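Transcriptional activator, putative (Pyrococcus furiosus, PDB 1RTW) is of unestablished function, a putative transcriptional activator with the all-helical fold of the TENA/THI-4/PQQC family. Local coordinates at residues Glu134-Val139 with Asn154-Gln159; Met1-Leu6 with Arg167-Leu172. One frame throughout, in Å; residues are numbered along the deposited sequence.

Contact 1. Residues Glu134-Val139 with Asn154-Gln159; sequences EAWKWV and NHWSSQ
W136 and W156 lie side by side and point the same way from helices 118-142 and 150-157. Their pairing is oblique: the five-membered ring of W136 and the six-membered ring of W156 have centroids 4.6 Å apart and planes at 32°. CE3 of W156 sits over one face of the W136 indole, toward its rim, 3.4 Å from W136 NE1. The aliphatic root joins in, with W156 CB 3.5 Å from W136 CD1. Each CG stands anti to the carbonyl carbon (chi1 -66° in W136, -74° in W156).

At the base of the side chains the backbones come close, with CA of K137 and CA of S157 4.6 Å apart. S157 CB lies 3.6 Å from W136 O and 3.9 Å from K137 CA. No hydrogen bond joins the two segments.

S157 and K137 find polar partners on their own helices: S157 OG bonds to I153 O, and K137 NZ forms a 3.0 Å salt bridge with E134 OE2. W156 NE1 bonds to E79 OE2 of helix 66-89, and the W156 side chain is about 4 Å from a bound phosphate ion, probably from the crystallisation liquor.

Y132 meets both indoles edge-to-face, completing a buried aromatic helix-helix interface of the all-helical TENA/THI-4/PQQC fold.

Contact 2. Residues Met1-Leu6 with Arg167-Leu172; sequences MFSEEL and RIEKIL
L172 packs against F2 and L6 where the N-terminal helix 2-8 crosses helix 159-176 of the all-helical TENA/THI-4/PQQC fold. The short axes come within 9.9 Å, and their directions differ by 106°. No hydrogen bond links residues 1-6 with 167-172.

L172 has its CG anti to the backbone N (chi1 178°), which carries the branch point out to the edge of the F2 ring. F2 CD2 is 4.1 Å from L172 CG, close to the ring plane. The two side chains meet at about a right angle. L6 covers a face of the same ring, with L6 CG 4.1 Å above its centre. L6 and L172 then meet tip to tip, L6 CD1 lying 4.0 Å from L172 CD2. L172 thus touches F2 through its branch point and L6 through one methyl.

Around this apolar patch, F2 reaches A187 and L6 reaches F191 on helix 181-201. L172 also touches T123 and Y126 on helix 118-142. The backbone N of S3 bonds to N173 OD1, a polar tie between the same two helices.

E169 closes the other part of the contact. With CG opposite the backbone N (chi1 -174°), its first methylene beyond CB comes up to S3. The extended chain beyond carries the carboxylate past. E169 OE2 is 5.1 Å from E4 OE2, not in contact. S3 OG lies 3.5 Å from E169 CG.

The chain starts in contact 2, where residues 1-6 lie on helix 2-8. It then runs through the helices up to 118-142, which carries residues 134-139, the first half of contact 1. A link of 14 residues, half of them helical, leads to residues 154-159 and closes a short loop. Helix 159-176 follows directly, and its residues 167-172 complete contact 2 by closing a loop of 160 residues. Contact 1 therefore lies wholly within the longer loop, and the two do not cross. Their centres are 19 Å apart. Contact 1 joins helices close in sequence, whereas contact 2 ties the N terminus to a late helix.

Contact 1. Residues Glu134-Val139 with Asn154-Gln159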
# COMPACT_ATOMS: atom_id res chain seq x y z
N GLU B 134 0.66 29.60 -7.91
CA GLU B 134 0.87 30.49 -9.06
C GLU B 134 -0.43 30.94 -9.73
O GLU B 134 -0.60 32.13 -10.00
CB GLU B 134 1.79 29.82 -10.08
CG GLU B 134 3.22 29.64 -9.61
CD GLU B 134 3.90 30.94 -9.24
OE1 GLU B 134 3.67 31.95 -9.95
OE2 GLU B 134 4.65 30.97 -8.25
N ALA B 135 -1.34 30.00 -9.98
CA ALA B 135 -2.61 30.30 -10.64
C ALA B 135 -3.45 31.31 -9.87
O ALA B 135 -3.92 32.29 -10.44
CB ALA B 135 -3.40 29.03 -10.85
N TRP B 136 -3.63 31.06 -8.58
CA TRP B 136 -4.41 31.95 -7.75
C TRP B 136 -3.67 33.25 -7.47
O TRP B 136 -4.29 34.28 -7.19
CB TRP B 136 -4.85 31.22 -6.48
CG TRP B 136 -5.81 30.12 -6.82
CD1 TRP B 136 -5.52 28.79 -6.93
CD2 TRP B 136 -7.18 30.26 -7.20
NE1 TRP B 136 -6.62 28.10 -7.36
CE2 TRP B 136 -7.65 28.97 -7.53
CE3 TRP B 136 -8.05 31.35 -7.28
CZ2 TRP B 136 -8.96 28.75 -7.96
CZ3 TRP B 136 -9.36 31.13 -7.71
CH2 TRP B 136 -9.80 29.84 -8.04
N LYS B 137 -2.35 33.23 -7.59
CA LYS B 137 -1.55 34.43 -7.38
C LYS B 137 -1.81 35.31 -8.61
O LYS B 137 -1.99 36.52 -8.49
CB LYS B 137 -0.07 34.08 -7.26
CG LYS B 137 0.76 35.14 -6.55
CD LYS B 137 2.12 34.60 -6.11
CE LYS B 137 2.96 34.14 -7.29
NZ LYS B 137 4.28 33.59 -6.85
N TRP B 138 -1.88 34.68 -9.78
CA TRP B 138 -2.15 35.39 -11.02
C TRP B 138 -3.51 36.06 -10.91
O TRP B 138 -3.67 37.22 -11.28
CB TRP B 138 -2.16 34.43 -12.21
CG TRP B 138 -2.30 35.16 -13.53
CD1 TRP B 138 -1.29 35.57 -14.35
CD2 TRP B 138 -3.52 35.59 -14.16
NE1 TRP B 138 -1.80 36.23 -15.44
CE2 TRP B 138 -3.16 36.26 -15.35
CE3 TRP B 138 -4.87 35.47 -13.83
CZ2 TRP B 138 -4.11 36.82 -16.21
CZ3 TRP B 138 -5.82 36.03 -14.69
CH2 TRP B 138 -5.43 36.70 -15.86
N VAL B 139 -4.48 35.32 -10.40
CA VAL B 139 -5.83 35.84 -10.23
C VAL B 139 -5.86 37.05 -9.30
O VAL B 139 -6.49 38.06 -9.62
CB VAL B 139 -6.80 34.75 -9.74
CG1 VAL B 139 -8.14 35.36 -9.39
CG2 VAL B 139 -6.99 33.70 -10.82
N ASN B 154 -7.85 34.33 -2.00
CA ASN B 154 -6.99 34.68 -0.88
C ASN B 154 -6.26 33.49 -0.28
O ASN B 154 -5.07 33.58 -0.02
CB ASN B 154 -7.78 35.39 0.23
CG ASN B 154 -8.16 36.82 -0.12
OD1 ASN B 154 -7.49 37.47 -0.94
ND2 ASN B 154 -9.23 37.32 0.49
N HIS B 155 -6.97 32.39 -0.05
CA HIS B 155 -6.33 31.23 0.55
C HIS B 155 -5.14 30.69 -0.25
O HIS B 155 -4.06 30.52 0.31
CB HIS B 155 -7.34 30.10 0.80
CG HIS B 155 -6.70 28.84 1.31
ND1 HIS B 155 -6.59 27.70 0.53
CD2 HIS B 155 -6.04 28.58 2.45
CE1 HIS B 155 -5.87 26.81 1.18
NE2 HIS B 155 -5.52 27.31 2.35
N TRP B 156 -5.32 30.47 -1.54
CA TRP B 156 -4.23 29.94 -2.35
C TRP B 156 -3.14 30.92 -2.77
O TRP B 156 -2.06 30.50 -3.21
CB TRP B 156 -4.78 29.18 -3.55
CG TRP B 156 -5.35 27.86 -3.16
CD1 TRP B 156 -4.72 26.87 -2.45
CD2 TRP B 156 -6.64 27.37 -3.46
NE1 TRP B 156 -5.55 25.79 -2.29
CE2 TRP B 156 -6.76 26.08 -2.91
CE3 TRP B 156 -7.75 27.90 -4.15
CZ2 TRP B 156 -7.90 25.30 -3.02
CZ3 TRP B 156 -8.88 27.13 -4.27
CH2 TRP B 156 -8.96 25.84 -3.70
N SER B 157 -3.42 32.21 -2.63
CA SER B 157 -2.45 33.25 -2.98
C SER B 157 -1.84 33.89 -1.73
O SER B 157 -0.90 34.68 -1.83
CB SER B 157 -3.11 34.33 -3.84
OG SER B 157 -4.07 35.07 -3.10
N SER B 158 -2.37 33.54 -0.56
CA SER B 158 -1.89 34.10 0.71
C SER B 158 -0.41 33.84 0.99
O SER B 158 0.19 32.91 0.46
CB SER B 158 -2.73 33.59 1.88
OG SER B 158 -2.44 32.23 2.17
N GLN B 159 0.16 34.68 1.85
CA GLN B 159 1.56 34.56 2.26
C GLN B 159 1.75 33.24 2.99
O GLN B 159 2.77 32.58 2.85
CB GLN B 159 1.95 35.73 3.18
CG GLN B 159 3.43 35.78 3.58
CD GLN B 159 4.36 36.11 2.43
OE1 GLN B 159 3.92 36.36 1.30
NE2 GLN B 159 5.66 36.12 2.71

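Contact 2. Residues Met1-Leu6 with Arg167-Leu172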
# COMPACT_ATOMS: atom_id res chain seq x y z
N MSE B 1 19.32 23.31 -8.48
CA MSE B 1 18.05 23.44 -7.72
C MSE B 1 16.93 22.75 -8.47
O MSE B 1 16.32 23.32 -9.37
CB MSE B 1 17.71 24.91 -7.51
CG MSE B 1 16.46 25.14 -6.69
SE MSE B 1 16.56 26.76 -5.68
CE MSE B 1 17.49 26.07 -4.12
N PHE B 2 16.67 21.50 -8.07
CA PHE B 2 15.66 20.64 -8.67
C PHE B 2 14.32 21.32 -8.95
O PHE B 2 13.79 21.22 -10.06
CB PHE B 2 15.45 19.43 -7.76
CG PHE B 2 14.82 18.25 -8.43
CD1 PHE B 2 15.40 17.68 -9.56
CD2 PHE B 2 13.67 17.66 -7.90
CE1 PHE B 2 14.86 16.53 -10.15
CE2 PHE B 2 13.12 16.51 -8.48
CZ PHE B 2 13.72 15.94 -9.61
N SER B 3 13.79 22.04 -7.96
CA SER B 3 12.52 22.74 -8.09
C SER B 3 12.46 23.68 -9.28
O SER B 3 11.51 23.64 -10.07
CB SER B 3 12.21 23.52 -6.80
OG SER B 3 13.22 24.46 -6.53
N GLU B 4 13.48 24.53 -9.41
CA GLU B 4 13.54 25.46 -10.52
C GLU B 4 13.75 24.72 -11.83
O GLU B 4 13.22 25.12 -12.87
CB GLU B 4 14.62 26.51 -10.27
CG GLU B 4 14.26 27.46 -9.13
CD GLU B 4 15.25 28.60 -8.92
OE1 GLU B 4 16.16 28.78 -9.76
OE2 GLU B 4 15.11 29.32 -7.91
N GLU B 5 14.46 23.60 -11.76
CA GLU B 5 14.69 22.79 -12.95
C GLU B 5 13.35 22.24 -13.44
O GLU B 5 13.02 22.35 -14.63
CB GLU B 5 15.62 21.63 -12.63
CG GLU B 5 17.06 22.03 -12.34
CD GLU B 5 17.93 20.85 -11.92
OE1 GLU B 5 17.60 19.69 -12.27
OE2 GLU B 5 18.95 21.09 -11.24
N LEU B 6 12.59 21.66 -12.52
CA LEU B 6 11.29 21.09 -12.82
C LEU B 6 10.39 22.10 -13.52
O LEU B 6 9.80 21.80 -14.55
CB LEU B 6 10.62 20.62 -11.53
CG LEU B 6 11.24 19.39 -10.87
CD1 LEU B 6 10.53 19.12 -9.56
CD2 LEU B 6 11.15 18.18 -11.79
N ARG B 167 8.23 25.89 1.84
CA ARG B 167 8.66 24.85 2.77
C ARG B 167 8.77 23.50 2.05
O ARG B 167 9.71 22.74 2.31
CB ARG B 167 7.71 24.76 3.96
CG ARG B 167 8.24 23.96 5.13
CD ARG B 167 7.25 23.93 6.29
NE ARG B 167 7.76 23.13 7.42
CZ ARG B 167 7.03 22.70 8.44
NH1 ARG B 167 5.73 22.97 8.51
NH2 ARG B 167 7.59 21.97 9.40
N ILE B 168 7.84 23.22 1.14
CA ILE B 168 7.85 21.97 0.38
C ILE B 168 9.04 21.99 -0.58
O ILE B 168 9.76 20.99 -0.74
CB ILE B 168 6.53 21.78 -0.44
CG1 ILE B 168 5.36 21.50 0.50
CG2 ILE B 168 6.66 20.63 -1.41
CD1 ILE B 168 4.01 21.64 -0.16
N GLU B 169 9.24 23.15 -1.20
CA GLU B 169 10.32 23.38 -2.14
C GLU B 169 11.68 23.08 -1.52
O GLU B 169 12.49 22.34 -2.08
CB GLU B 169 10.27 24.83 -2.63
CG GLU B 169 11.25 25.17 -3.73
CD GLU B 169 11.14 26.62 -4.18
OE1 GLU B 169 10.01 27.12 -4.39
OE2 GLU B 169 12.20 27.26 -4.33
N LYS B 170 11.91 23.65 -0.34
CA LYS B 170 13.16 23.48 0.39
C LYS B 170 13.41 22.01 0.73
O LYS B 170 14.55 21.53 0.62
CB LYS B 170 13.16 24.34 1.65
CG LYS B 170 14.50 24.45 2.34
CD LYS B 170 14.43 25.41 3.52
CE LYS B 170 15.76 25.50 4.27
NZ LYS B 170 16.16 24.19 4.86
N ILE B 171 12.35 21.30 1.13
CA ILE B 171 12.45 19.88 1.45
C ILE B 171 12.76 19.06 0.20
O ILE B 171 13.63 18.19 0.23
CB ILE B 171 11.16 19.37 2.12
CG1 ILE B 171 11.00 20.01 3.49
CG2 ILE B 171 11.20 17.86 2.27
CD1 ILE B 171 9.66 19.75 4.13
N LEU B 172 12.03 19.34 -0.88
CA LEU B 172 12.21 18.65 -2.16
C LEU B 172 13.63 18.80 -2.70
O LEU B 172 14.30 17.82 -3.01
CB LEU B 172 11.25 19.20 -3.21
CG LEU B 172 11.36 18.60 -4.61
CD1 LEU B 172 10.98 17.12 -4.56
CD2 LEU B 172 10.48 19.36 -5.58